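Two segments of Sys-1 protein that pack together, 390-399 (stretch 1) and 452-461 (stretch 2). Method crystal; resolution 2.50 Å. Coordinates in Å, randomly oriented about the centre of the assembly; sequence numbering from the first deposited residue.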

ATOM      1  N   LYS A 390      15.684   6.254  -1.287  1.00 51.38           N
ATOM      2  CA  LYS A 390      15.382   7.013  -2.497  1.00 50.13           C
ATOM      3  C   LYS A 390      15.788   6.261  -3.780  1.00 48.51           C
ATOM      4  O   LYS A 390      15.059   6.299  -4.771  1.00 48.00           O
ATOM      5  CB  LYS A 390      16.002   8.420  -2.403  1.00 50.42           C
ATOM      6  CG  LYS A 390      16.332   9.127  -3.724  1.00 52.95           C
ATOM      7  CD  LYS A 390      15.196  10.003  -4.268  1.00 55.76           C
ATOM      8  CE  LYS A 390      15.769  11.116  -5.176  1.00 57.27           C
ATOM      9  NZ  LYS A 390      14.828  11.634  -6.221  1.00 56.87           N
ATOM     10  N   ARG A 391      16.928   5.569  -3.744  1.00 46.47           N
ATOM     11  CA  ARG A 391      17.374   4.736  -4.862  1.00 44.93           C
ATOM     12  C   ARG A 391      16.382   3.610  -5.147  1.00 43.24           C
ATOM     13  O   ARG A 391      16.075   3.329  -6.301  1.00 41.74           O
ATOM     14  CB  ARG A 391      18.767   4.163  -4.607  1.00 44.58           C
ATOM     15  CG  ARG A 391      19.391   3.461  -5.807  1.00 46.36           C
ATOM     16  CD  ARG A 391      20.862   3.119  -5.586  1.00 47.28           C
ATOM     17  NE  ARG A 391      21.036   2.142  -4.509  1.00 54.44           N
ATOM     18  CZ  ARG A 391      21.557   2.410  -3.312  1.00 55.48           C
ATOM     19  NH1 ARG A 391      21.984   3.634  -3.016  1.00 55.84           N
ATOM     20  NH2 ARG A 391      21.653   1.445  -2.408  1.00 56.70           N
ATOM     21  N   ASN A 392      15.865   2.975  -4.103  1.00 42.08           N
ATOM     22  CA  ASN A 392      14.845   1.964  -4.327  1.00 41.69           C
ATOM     23  C   ASN A 392      13.551   2.546  -4.927  1.00 41.09           C
ATOM     24  O   ASN A 392      12.884   1.891  -5.722  1.00 40.93           O
ATOM     25  CB  ASN A 392      14.558   1.151  -3.065  1.00 41.03           C
ATOM     26  CG  ASN A 392      13.853  -0.168  -3.373  1.00 41.85           C
ATOM     27  OD1 ASN A 392      14.446  -1.092  -3.927  1.00 41.95           O
ATOM     28  ND2 ASN A 392      12.583  -0.251  -3.023  1.00 43.29           N
ATOM     29  N   ARG A 393      13.220   3.782  -4.565  1.00 40.55           N
ATOM     30  CA  ARG A 393      12.005   4.423  -5.066  1.00 40.54           C
ATOM     31  C   ARG A 393      12.093   4.700  -6.575  1.00 39.39           C
ATOM     32  O   ARG A 393      11.172   4.377  -7.329  1.00 38.81           O
ATOM     33  CB  ARG A 393      11.695   5.714  -4.290  1.00 40.93           C
ATOM     34  CG  ARG A 393      10.215   5.933  -3.994  1.00 43.63           C
ATOM     35  CD  ARG A 393       9.688   4.744  -3.185  1.00 50.66           C
ATOM     36  NE  ARG A 393       8.337   4.910  -2.636  1.00 53.16           N
ATOM     37  CZ  ARG A 393       7.668   3.945  -2.003  1.00 54.67           C
ATOM     38  NH1 ARG A 393       8.206   2.736  -1.835  1.00 52.52           N
ATOM     39  NH2 ARG A 393       6.448   4.183  -1.544  1.00 56.92           N
ATOM     40  N   VAL A 394      13.205   5.296  -6.990  1.00 38.46           N
ATOM     41  CA  VAL A 394      13.450   5.611  -8.385  1.00 38.58           C
ATOM     42  C   VAL A 394      13.392   4.319  -9.197  1.00 38.97           C
ATOM     43  O   VAL A 394      12.871   4.279 -10.308  1.00 39.44           O
ATOM     44  CB  VAL A 394      14.821   6.295  -8.553  1.00 38.44           C
ATOM     45  CG1 VAL A 394      15.196   6.428 -10.034  1.00 37.46           C
ATOM     46  CG2 VAL A 394      14.809   7.663  -7.879  1.00 37.09           C
ATOM     47  N   CYS A 395      13.905   3.265  -8.592  1.00 38.63           N
ATOM     48  CA  CYS A 395      13.984   1.971  -9.189  1.00 37.71           C
ATOM     49  C   CYS A 395      12.586   1.395  -9.431  1.00 36.26           C
ATOM     50  O   CYS A 395      12.288   0.937 -10.527  1.00 36.69           O
ATOM     51  CB  CYS A 395      14.808   1.086  -8.261  1.00 38.47           C
ATOM     52  SG  CYS A 395      15.088  -0.565  -8.822  1.00 42.07           S
ATOM     53  N   GLU A 396      11.735   1.439  -8.413  1.00 34.54           N
ATOM     54  CA  GLU A 396      10.331   1.055  -8.526  1.00 32.49           C
ATOM     55  C   GLU A 396       9.534   1.969  -9.472  1.00 30.71           C
ATOM     56  O   GLU A 396       8.583   1.528 -10.122  1.00 30.27           O
ATOM     57  CB  GLU A 396       9.695   1.050  -7.135  1.00 33.39           C
ATOM     58  CG  GLU A 396      10.139  -0.114  -6.215  1.00 34.60           C
ATOM     59  CD  GLU A 396       9.819   0.136  -4.737  0.50 33.74           C
ATOM     60  OE1 GLU A 396       9.865   1.307  -4.294  0.50 34.65           O
ATOM     61  OE2 GLU A 396       9.540  -0.844  -4.012  0.50 34.78           O
ATOM     62  N   ILE A 397       9.914   3.239  -9.552  1.00 28.99           N
ATOM     63  CA  ILE A 397       9.267   4.173 -10.473  1.00 28.08           C
ATOM     64  C   ILE A 397       9.525   3.812 -11.951  1.00 28.42           C
ATOM     65  O   ILE A 397       8.583   3.679 -12.742  1.00 28.21           O
ATOM     66  CB  ILE A 397       9.662   5.643 -10.183  1.00 28.13           C
ATOM     67  CG1 ILE A 397       9.036   6.098  -8.854  1.00 27.06           C
ATOM     68  CG2 ILE A 397       9.219   6.547 -11.333  1.00 27.77           C
ATOM     69  CD1 ILE A 397       9.415   7.483  -8.414  1.00 26.52           C
ATOM     70  N   ILE A 398      10.797   3.653 -12.311  1.00 27.69           N
ATOM     71  CA  ILE A 398      11.171   3.255 -13.662  1.00 27.37           C
ATOM     72  C   ILE A 398      10.533   1.915 -13.996  1.00 27.52           C
ATOM     73  O   ILE A 398      10.048   1.701 -15.106  1.00 26.55           O
ATOM     74  CB  ILE A 398      12.694   3.166 -13.821  1.00 26.88           C
ATOM     75  CG1 ILE A 398      13.319   4.539 -13.591  1.00 25.65           C
ATOM     76  CG2 ILE A 398      13.072   2.641 -15.223  1.00 27.23           C
ATOM     77  CD1 ILE A 398      14.816   4.474 -13.375  1.00 25.10           C
ATOM     78  N   CYS A 399      10.515   1.023 -13.014  1.00 28.18           N
ATOM     79  CA  CYS A 399       9.904  -0.273 -13.198  1.00 27.62           C
ATOM     80  C   CYS A 399       8.412  -0.160 -13.515  1.00 27.97           C
ATOM     81  O   CYS A 399       7.928  -0.842 -14.411  1.00 28.23           O
ATOM     82  CB  CYS A 399      10.135  -1.148 -11.987  1.00 26.90           C
ATOM     83  SG  CYS A 399       9.696  -2.848 -12.321  1.00 30.71           S
HETATM   84  N   MSE A 452      24.109  -2.055  -7.419  1.00 86.34           N
HETATM   85  CA  MSE A 452      24.069  -1.735  -5.988  1.00 87.22           C
HETATM   86  C   MSE A 452      22.919  -2.408  -5.227  1.00 83.45           C
HETATM   87  O   MSE A 452      21.875  -2.708  -5.804  1.00 83.50           O
HETATM   88  CB  MSE A 452      24.043  -0.217  -5.773  1.00 87.63           C
HETATM   89  CG  MSE A 452      25.340   0.348  -5.189  1.00 89.88           C
HETATM   90 SE   MSE A 452      25.299   2.302  -4.952  1.00 94.58          SE
HETATM   91  CE  MSE A 452      26.386   2.821  -6.496  1.00 91.19           C
ATOM     92  N   ASP A 453      23.130  -2.627  -3.927  1.00 79.78           N
ATOM     93  CA  ASP A 453      22.189  -3.360  -3.067  1.00 75.71           C
ATOM     94  C   ASP A 453      20.821  -2.674  -2.925  1.00 72.32           C
ATOM     95  O   ASP A 453      20.607  -1.859  -2.016  1.00 72.30           O
ATOM     96  CB  ASP A 453      22.811  -3.623  -1.687  1.00 76.34           C
ATOM     97  N   THR A 454      19.905  -3.032  -3.827  1.00 67.12           N
ATOM     98  CA  THR A 454      18.583  -2.418  -3.910  1.00 61.95           C
ATOM     99  C   THR A 454      17.536  -3.504  -4.149  1.00 57.99           C
ATOM    100  O   THR A 454      17.617  -4.221  -5.136  1.00 57.71           O
ATOM    101  CB  THR A 454      18.555  -1.380  -5.043  1.00 62.06           C
ATOM    102  OG1 THR A 454      19.565  -0.398  -4.800  1.00 62.66           O
ATOM    103  CG2 THR A 454      17.213  -0.694  -5.139  1.00 61.38           C
ATOM    104  N   PRO A 455      16.564  -3.645  -3.231  1.00 54.41           N
ATOM    105  CA  PRO A 455      15.549  -4.715  -3.337  1.00 51.50           C
ATOM    106  C   PRO A 455      14.768  -4.770  -4.671  1.00 48.34           C
ATOM    107  O   PRO A 455      14.426  -5.854  -5.139  1.00 47.06           O
ATOM    108  CB  PRO A 455      14.599  -4.458  -2.151  1.00 51.47           C
ATOM    109  CG  PRO A 455      15.130  -3.262  -1.416  1.00 52.65           C
ATOM    110  CD  PRO A 455      16.415  -2.813  -2.019  1.00 54.19           C
ATOM    111  N   GLY A 456      14.514  -3.619  -5.282  1.00 45.45           N
ATOM    112  CA  GLY A 456      13.762  -3.581  -6.532  1.00 42.94           C
ATOM    113  C   GLY A 456      14.539  -3.904  -7.805  1.00 41.01           C
ATOM    114  O   GLY A 456      13.936  -4.174  -8.846  1.00 40.54           O
ATOM    115  N   LEU A 457      15.868  -3.888  -7.716  1.00 38.68           N
ATOM    116  CA  LEU A 457      16.743  -4.031  -8.880  1.00 37.29           C
ATOM    117  C   LEU A 457      16.475  -5.266  -9.755  1.00 35.98           C
ATOM    118  O   LEU A 457      16.481  -5.175 -10.990  1.00 35.35           O
ATOM    119  CB  LEU A 457      18.210  -3.988  -8.448  1.00 36.83           C
ATOM    120  CG  LEU A 457      19.266  -3.702  -9.513  1.00 37.59           C
ATOM    121  CD1 LEU A 457      18.970  -2.423 -10.289  1.00 35.38           C
ATOM    122  CD2 LEU A 457      20.637  -3.617  -8.858  1.00 38.13           C
ATOM    123  N   LEU A 458      16.232  -6.407  -9.120  1.00 34.61           N
ATOM    124  CA  LEU A 458      16.008  -7.646  -9.850  1.00 33.82           C
ATOM    125  C   LEU A 458      14.797  -7.558 -10.776  1.00 34.07           C
ATOM    126  O   LEU A 458      14.864  -7.959 -11.941  1.00 34.55           O
ATOM    127  CB  LEU A 458      15.846  -8.813  -8.877  1.00 33.78           C
ATOM    128  CG  LEU A 458      15.478 -10.178  -9.461  1.00 33.64           C
ATOM    129  CD1 LEU A 458      16.506 -10.646 -10.529  1.00 34.03           C
ATOM    130  CD2 LEU A 458      15.326 -11.209  -8.351  1.00 32.57           C
ATOM    131  N   GLU A 459      13.703  -7.027 -10.242  1.00 33.79           N
ATOM    132  CA  GLU A 459      12.448  -6.935 -10.958  1.00 33.65           C
ATOM    133  C   GLU A 459      12.553  -5.870 -12.037  1.00 32.79           C
ATOM    134  O   GLU A 459      11.931  -5.998 -13.090  1.00 33.35           O
ATOM    135  CB  GLU A 459      11.306  -6.619  -9.989  1.00 33.75           C
ATOM    136  CG  GLU A 459       9.904  -6.732 -10.604  1.00 36.31           C
ATOM    137  CD  GLU A 459       8.766  -6.511  -9.611  0.50 35.33           C
ATOM    138  OE1 GLU A 459       8.913  -6.856  -8.412  0.50 35.33           O
ATOM    139  OE2 GLU A 459       7.707  -6.001 -10.051  0.50 37.92           O
ATOM    140  N   LEU A 460      13.345  -4.831 -11.773  1.00 31.24           N
ATOM    141  CA  LEU A 460      13.620  -3.802 -12.760  1.00 30.28           C
ATOM    142  C   LEU A 460      14.374  -4.350 -13.982  1.00 30.60           C
ATOM    143  O   LEU A 460      14.031  -4.038 -15.112  1.00 30.63           O
ATOM    144  CB  LEU A 460      14.412  -2.646 -12.147  1.00 29.57           C
ATOM    145  CG  LEU A 460      14.838  -1.552 -13.144  1.00 29.74           C
ATOM    146  CD1 LEU A 460      13.634  -0.889 -13.829  1.00 27.42           C
ATOM    147  CD2 LEU A 460      15.704  -0.504 -12.490  1.00 29.51           C
ATOM    148  N   ARG A 461      15.405  -5.151 -13.748  1.00 31.17           N
ATOM    149  CA  ARG A 461      16.243  -5.670 -14.829  1.00 31.31           C
ATOM    150  C   ARG A 461      15.481  -6.690 -15.653  1.00 31.61           C
ATOM    151  O   ARG A 461      15.638  -6.771 -16.857  1.00 32.57           O
ATOM    152  CB  ARG A 461      17.543  -6.261 -14.273  1.00 31.02           C
ATOM    153  CG  ARG A 461      18.408  -5.202 -13.633  1.00 30.82           C
ATOM    154  CD  ARG A 461      19.713  -5.706 -13.069  1.00 30.53           C
ATOM    155  NE  ARG A 461      20.586  -4.550 -12.901  1.00 33.25           N
ATOM    156  CZ  ARG A 461      21.793  -4.567 -12.350  1.00 32.37           C
ATOM    157  NH1 ARG A 461      22.307  -5.697 -11.873  1.00 32.73           N
ATOM    158  NH2 ARG A 461      22.483  -3.437 -12.275  1.00 29.23           N
TER

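The two strongest polar links in this contact join helix 390-399 to the segment around the Thr454-Leu457 turn. In the first, Arg391 NE donates to Thr454 OG1 over 2.9 Å, with an N-H...acceptor angle of 160°. The long arginine side chain, t at chi1 and chi2, carries its guanidinium out to the loop and presents an N-H edge to the hydroxyl. Along the same edge, Arg391 NH2 makes a weak hydrogen bond to Asp453 O at 3.5 Å, so one planar group engages two successive loop residues. Arginine suits this place because its donors lie in a common plane and can serve several acceptors at once; its NH1 is satisfied elsewhere in the structure. Over one face of the guanidinium lies the CB of Met452, a selenomethionine, 4.0 Å from Arg391 NE. Met452 and Asp453 are poorly ordered, and Asp453 lacks its carboxylate in the model, so its recorded polar contribution comes from the backbone.

The second strong link runs from backbone to side chain: Gly456 N donates to Asn392 OD1 at 2.9 Å and 149°. Gly456 lies within the type I turn from Thr454 to Leu457, which is closed by a 3.1 Å hydrogen bond from Leu457 N to Thr454 O. Asparagine is short enough to offer its amide oxygen to this turn directly from the helix. The same oxygen sits close to carbon as well, with Asn392 OD1 3.0 Å from Thr454 CG2 and 3.2 Å from Pro455 CD. Pro455 N, 3.4 Å from Asn392 OD1, has no hydrogen to share.

Glycine allows the turn to come close. An ideal CB on Gly456 would point toward the helix and lie only 3.2 Å from Asn392 OD1 and 3.3 Å from Cys395 SG, both tight. With no side chain there, the sulfur rests against the backbone: Cys395 SG is 3.5 Å from Gly456 C and 3.6 Å from Leu457 N.

Farther along, packing takes over. Leu460 leaves its backbone sideways, but the end of its side chain comes nearer to the opposing helix. Its CD2 meets Cys395 SG at 3.7 Å, while its CD1 lies 3.8 Å from Ile398 CG2 and 4.0 Å from Cys399 CB. The branched leucine thus spreads over three buried residues. Cys395 and Cys399 both lie against it, between helices whose axes approach to 9.2 Å and run 26° from parallel.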